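Local coordinates for GCN5-related N-acetyltransferase (Anabaena variabilis, PDB 2OZG), which binds coenzyme A and is probably an acetyltransferase of the GNAT family, perhaps one that acetylates aminoglycosides, at residues Y215-Q220 / I231-T236. Residues are numbered along the deposited sequence; the frame is centred on the assembly and turned at random.
Sequences YIIFTQ and IRDWVT
One face of the Tyr215 ring carries Val235, whose CB sits 4.0 Å from the ring centroid in a CH-pi contact offset toward the rim, while Asp233 OD2 lies in the ring plane at the edge. With chi1 at 70°, CG stands between the backbone N and the carbonyl carbon. The OH donates to Asp233 OD2 at 2.7 Å, reaching the oxygen from above the carboxylate plane. Tyrosine suits the place by joining an apolar face to a polar tip, and aspartate by accepting that hydroxyl while pairing with Arg184; a phenylalanine at Tyr215 would probably cost Asp233 OD2 the hydroxyl partner that supplements this salt bridge. The guanidinium of Arg232 has N-H groups for several acceptors: a water at its edge takes the NE hydrogen and links it to Thr219 OG1, and NH1 hydrogen-bonds to the carbonyl oxygens of Leu192 and Arg194. Thr219 CG2 approaches NH2 obliquely at 3.5 Å. These strands form an antiparallel hairpin within the second GNAT domain, interrupted by a classic beta bulge: Arg232 and Asp233 together stand opposite the single residue Ile217, whose O accepts Arg232 N at 2.9 Å and, weakly, Asp233 N at 3.4 Å. On the face away from Tyr215, Ile217 and Asp233, branched Ile216 and Ile231 meet through their CG2 methyls, 3.9 Å apart, filling the apolar layer under Phe245, Phe248 and Ile249 of helix 239-250.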
ATOM      1  N   TYR A 215      15.983  20.074 -26.643  1.00 33.44           N
ATOM      2  CA  TYR A 215      16.401  20.417 -25.305  1.00 33.07           C
ATOM      3  C   TYR A 215      15.617  19.613 -24.260  1.00 33.35           C
ATOM      4  O   TYR A 215      14.612  18.917 -24.593  1.00 30.14           O
ATOM      5  CB  TYR A 215      16.308  21.954 -25.102  1.00 31.93           C
ATOM      6  CG  TYR A 215      14.894  22.541 -25.040  1.00 26.52           C
ATOM      7  CD1 TYR A 215      14.097  22.346 -23.935  1.00 28.70           C
ATOM      8  CD2 TYR A 215      14.402  23.370 -26.047  1.00 31.15           C
ATOM      9  CE1 TYR A 215      12.778  22.880 -23.866  1.00 34.15           C
ATOM     10  CE2 TYR A 215      13.139  23.938 -25.957  1.00 28.67           C
ATOM     11  CZ  TYR A 215      12.326  23.693 -24.875  1.00 34.21           C
ATOM     12  OH  TYR A 215      11.084  24.319 -24.822  1.00 33.71           O
ATOM     13  N   ILE A 216      16.137  19.608 -23.033  1.00 31.81           N
ATOM     14  CA  ILE A 216      15.441  18.965 -21.901  1.00 33.03           C
ATOM     15  C   ILE A 216      15.600  19.852 -20.680  1.00 31.17           C
ATOM     16  O   ILE A 216      16.715  20.324 -20.374  1.00 30.30           O
ATOM     17  CB  ILE A 216      16.012  17.564 -21.549  1.00 30.94           C
ATOM     18  CG1 ILE A 216      16.275  16.741 -22.798  1.00 48.10           C
ATOM     19  CG2 ILE A 216      15.095  16.848 -20.584  1.00 32.92           C
ATOM     20  CD1 ILE A 216      16.901  15.348 -22.543  1.00 44.57           C
ATOM     21  N   ILE A 217      14.477  20.060 -19.984  1.00 31.32           N
ATOM     22  CA  ILE A 217      14.413  20.821 -18.744  1.00 29.78           C
ATOM     23  C   ILE A 217      13.797  19.912 -17.682  1.00 32.23           C
ATOM     24  O   ILE A 217      12.704  19.379 -17.900  1.00 33.23           O
ATOM     25  CB  ILE A 217      13.545  22.062 -18.854  1.00 28.41           C
ATOM     26  CG1 ILE A 217      14.044  22.954 -19.973  1.00 32.18           C
ATOM     27  CG2 ILE A 217      13.585  22.806 -17.493  1.00 37.71           C
ATOM     28  CD1 ILE A 217      13.108  24.093 -20.317  1.00 33.44           C
ATOM     29  N   PHE A 218      14.490  19.772 -16.544  1.00 32.53           N
ATOM     30  CA  PHE A 218      14.073  18.841 -15.540  1.00 33.86           C
ATOM     31  C   PHE A 218      14.510  19.161 -14.142  1.00 30.18           C
ATOM     32  O   PHE A 218      15.368  20.033 -13.893  1.00 30.23           O
ATOM     33  CB  PHE A 218      14.490  17.440 -15.996  1.00 32.11           C
ATOM     34  CG  PHE A 218      16.001  17.172 -15.921  1.00 36.64           C
ATOM     35  CD1 PHE A 218      16.571  16.728 -14.733  1.00 37.40           C
ATOM     36  CD2 PHE A 218      16.830  17.364 -17.019  1.00 23.63           C
ATOM     37  CE1 PHE A 218      17.939  16.516 -14.615  1.00 34.93           C
ATOM     38  CE2 PHE A 218      18.204  17.088 -16.918  1.00 26.65           C
ATOM     39  CZ  PHE A 218      18.735  16.654 -15.701  1.00 24.50           C
ATOM     40  N   THR A 219      13.875  18.480 -13.206  1.00 31.12           N
ATOM     41  CA  THR A 219      14.236  18.531 -11.795  1.00 32.59           C
ATOM     42  C   THR A 219      14.420  17.078 -11.327  1.00 29.00           C
ATOM     43  O   THR A 219      14.030  16.129 -12.026  1.00 28.72           O
ATOM     44  CB  THR A 219      13.150  19.199 -10.890  1.00 35.30           C
ATOM     45  OG1 THR A 219      11.910  18.513 -11.044  1.00 32.14           O
ATOM     46  CG2 THR A 219      12.963  20.671 -11.214  1.00 38.68           C
ATOM     47  N   GLN A 220      15.056  16.892 -10.189  1.00 28.05           N
ATOM     48  CA  GLN A 220      15.255  15.567  -9.659  1.00 30.03           C
ATOM     49  C   GLN A 220      14.905  15.687  -8.201  1.00 33.40           C
ATOM     50  O   GLN A 220      15.154  16.728  -7.604  1.00 32.09           O
ATOM     51  CB  GLN A 220      16.734  15.183  -9.686  1.00 32.99           C
ATOM     52  CG  GLN A 220      17.458  15.367 -10.975  1.00 36.32           C
ATOM     53  CD  GLN A 220      18.865  14.839 -10.841  1.00 28.87           C
ATOM     54  OE1 GLN A 220      19.645  15.279  -9.959  1.00 33.58           O
ATOM     55  NE2 GLN A 220      19.189  13.868 -11.661  1.00 37.69           N
ATOM     56  N   ILE A 231      10.802  15.495 -16.006  1.00 31.97           N
ATOM     57  CA  ILE A 231      11.037  16.324 -17.153  1.00 28.77           C
ATOM     58  C   ILE A 231       9.840  17.274 -17.307  1.00 33.30           C
ATOM     59  O   ILE A 231       8.730  16.837 -17.571  1.00 31.56           O
ATOM     60  CB  ILE A 231      11.241  15.486 -18.425  1.00 30.86           C
ATOM     61  CG1 ILE A 231      12.500  14.602 -18.308  1.00 34.66           C
ATOM     62  CG2 ILE A 231      11.368  16.383 -19.634  1.00 31.85           C
ATOM     63  CD1 ILE A 231      12.674  13.565 -19.422  1.00 34.38           C
ATOM     64  N   ARG A 232      10.063  18.581 -17.179  1.00 34.06           N
ATOM     65  CA  ARG A 232       8.939  19.533 -17.293  1.00 34.53           C
ATOM     66  C   ARG A 232       8.761  20.095 -18.675  1.00 34.85           C
ATOM     67  O   ARG A 232       7.673  20.540 -18.996  1.00 36.45           O
ATOM     68  CB  ARG A 232       9.031  20.660 -16.289  1.00 36.42           C
ATOM     69  CG  ARG A 232      10.355  21.334 -16.232  1.00 33.95           C
ATOM     70  CD  ARG A 232      10.431  22.472 -15.181  1.00 36.24           C
ATOM     71  NE  ARG A 232      10.233  22.030 -13.807  1.00 33.95           N
ATOM     72  CZ  ARG A 232      10.158  22.874 -12.770  1.00 33.65           C
ATOM     73  NH1 ARG A 232      10.255  24.188 -12.953  1.00 34.16           N
ATOM     74  NH2 ARG A 232       9.986  22.427 -11.563  1.00 42.99           N
ATOM     75  N   ASP A 233       9.792  20.067 -19.514  1.00 34.72           N
ATOM     76  CA  ASP A 233       9.633  20.532 -20.882  1.00 36.60           C
ATOM     77  C   ASP A 233      10.745  19.874 -21.680  1.00 36.28           C
ATOM     78  O   ASP A 233      11.799  19.586 -21.152  1.00 33.68           O
ATOM     79  CB  ASP A 233       9.748  22.068 -20.944  1.00 39.58           C
ATOM     80  CG  ASP A 233       9.326  22.651 -22.271  1.00 39.89           C
ATOM     81  OD1 ASP A 233       8.563  21.973 -23.021  1.00 33.17           O
ATOM     82  OD2 ASP A 233       9.722  23.833 -22.529  1.00 35.20           O
ATOM     83  N   TRP A 234      10.464  19.563 -22.934  1.00 33.13           N
ATOM     84  CA  TRP A 234      11.465  18.978 -23.793  1.00 34.81           C
ATOM     85  C   TRP A 234      11.085  19.341 -25.215  1.00 34.65           C
ATOM     86  O   TRP A 234       9.899  19.581 -25.499  1.00 31.09           O
ATOM     87  CB  TRP A 234      11.549  17.445 -23.620  1.00 34.62           C
ATOM     88  CG  TRP A 234      10.175  16.739 -23.848  1.00 33.19           C
ATOM     89  CD1 TRP A 234       9.266  16.470 -22.903  1.00 34.26           C
ATOM     90  CD2 TRP A 234       9.614  16.273 -25.084  1.00 33.60           C
ATOM     91  NE1 TRP A 234       8.195  15.867 -23.448  1.00 33.98           N
ATOM     92  CE2 TRP A 234       8.369  15.766 -24.798  1.00 37.99           C
ATOM     93  CE3 TRP A 234      10.030  16.305 -26.409  1.00 34.65           C
ATOM     94  CZ2 TRP A 234       7.540  15.248 -25.770  1.00 32.97           C
ATOM     95  CZ3 TRP A 234       9.229  15.824 -27.363  1.00 35.99           C
ATOM     96  CH2 TRP A 234       7.968  15.307 -27.061  1.00 36.74           C
ATOM     97  N   VAL A 235      12.108  19.336 -26.087  1.00 29.99           N
ATOM     98  CA  VAL A 235      11.948  19.496 -27.500  1.00 32.88           C
ATOM     99  C   VAL A 235      12.875  18.509 -28.244  1.00 35.46           C
ATOM    100  O   VAL A 235      14.039  18.338 -27.878  1.00 35.70           O
ATOM    101  CB  VAL A 235      12.184  20.967 -27.973  1.00 34.12           C
ATOM    102  CG1 VAL A 235      12.443  21.049 -29.479  1.00 32.87           C
ATOM    103  CG2 VAL A 235      11.011  21.852 -27.576  1.00 30.31           C
ATOM    104  N   THR A 236      12.323  17.832 -29.263  1.00 37.50           N
ATOM    105  CA  THR A 236      13.094  16.915 -30.143  1.00 29.86           C
ATOM    106  C   THR A 236      12.629  17.183 -31.569  1.00 35.82           C
ATOM    107  O   THR A 236      11.465  16.880 -31.940  1.00 35.92           O
ATOM    108  CB  THR A 236      12.963  15.418 -29.753  1.00 32.98           C
ATOM    109  OG1 THR A 236      11.599  15.034 -29.778  1.00 35.33           O
ATOM    110  CG2 THR A 236      13.465  15.206 -28.335  1.00 35.23           C
TER
HETATM  111  O   HOH W   1      10.183  19.164 -13.199  1.00 36.29           O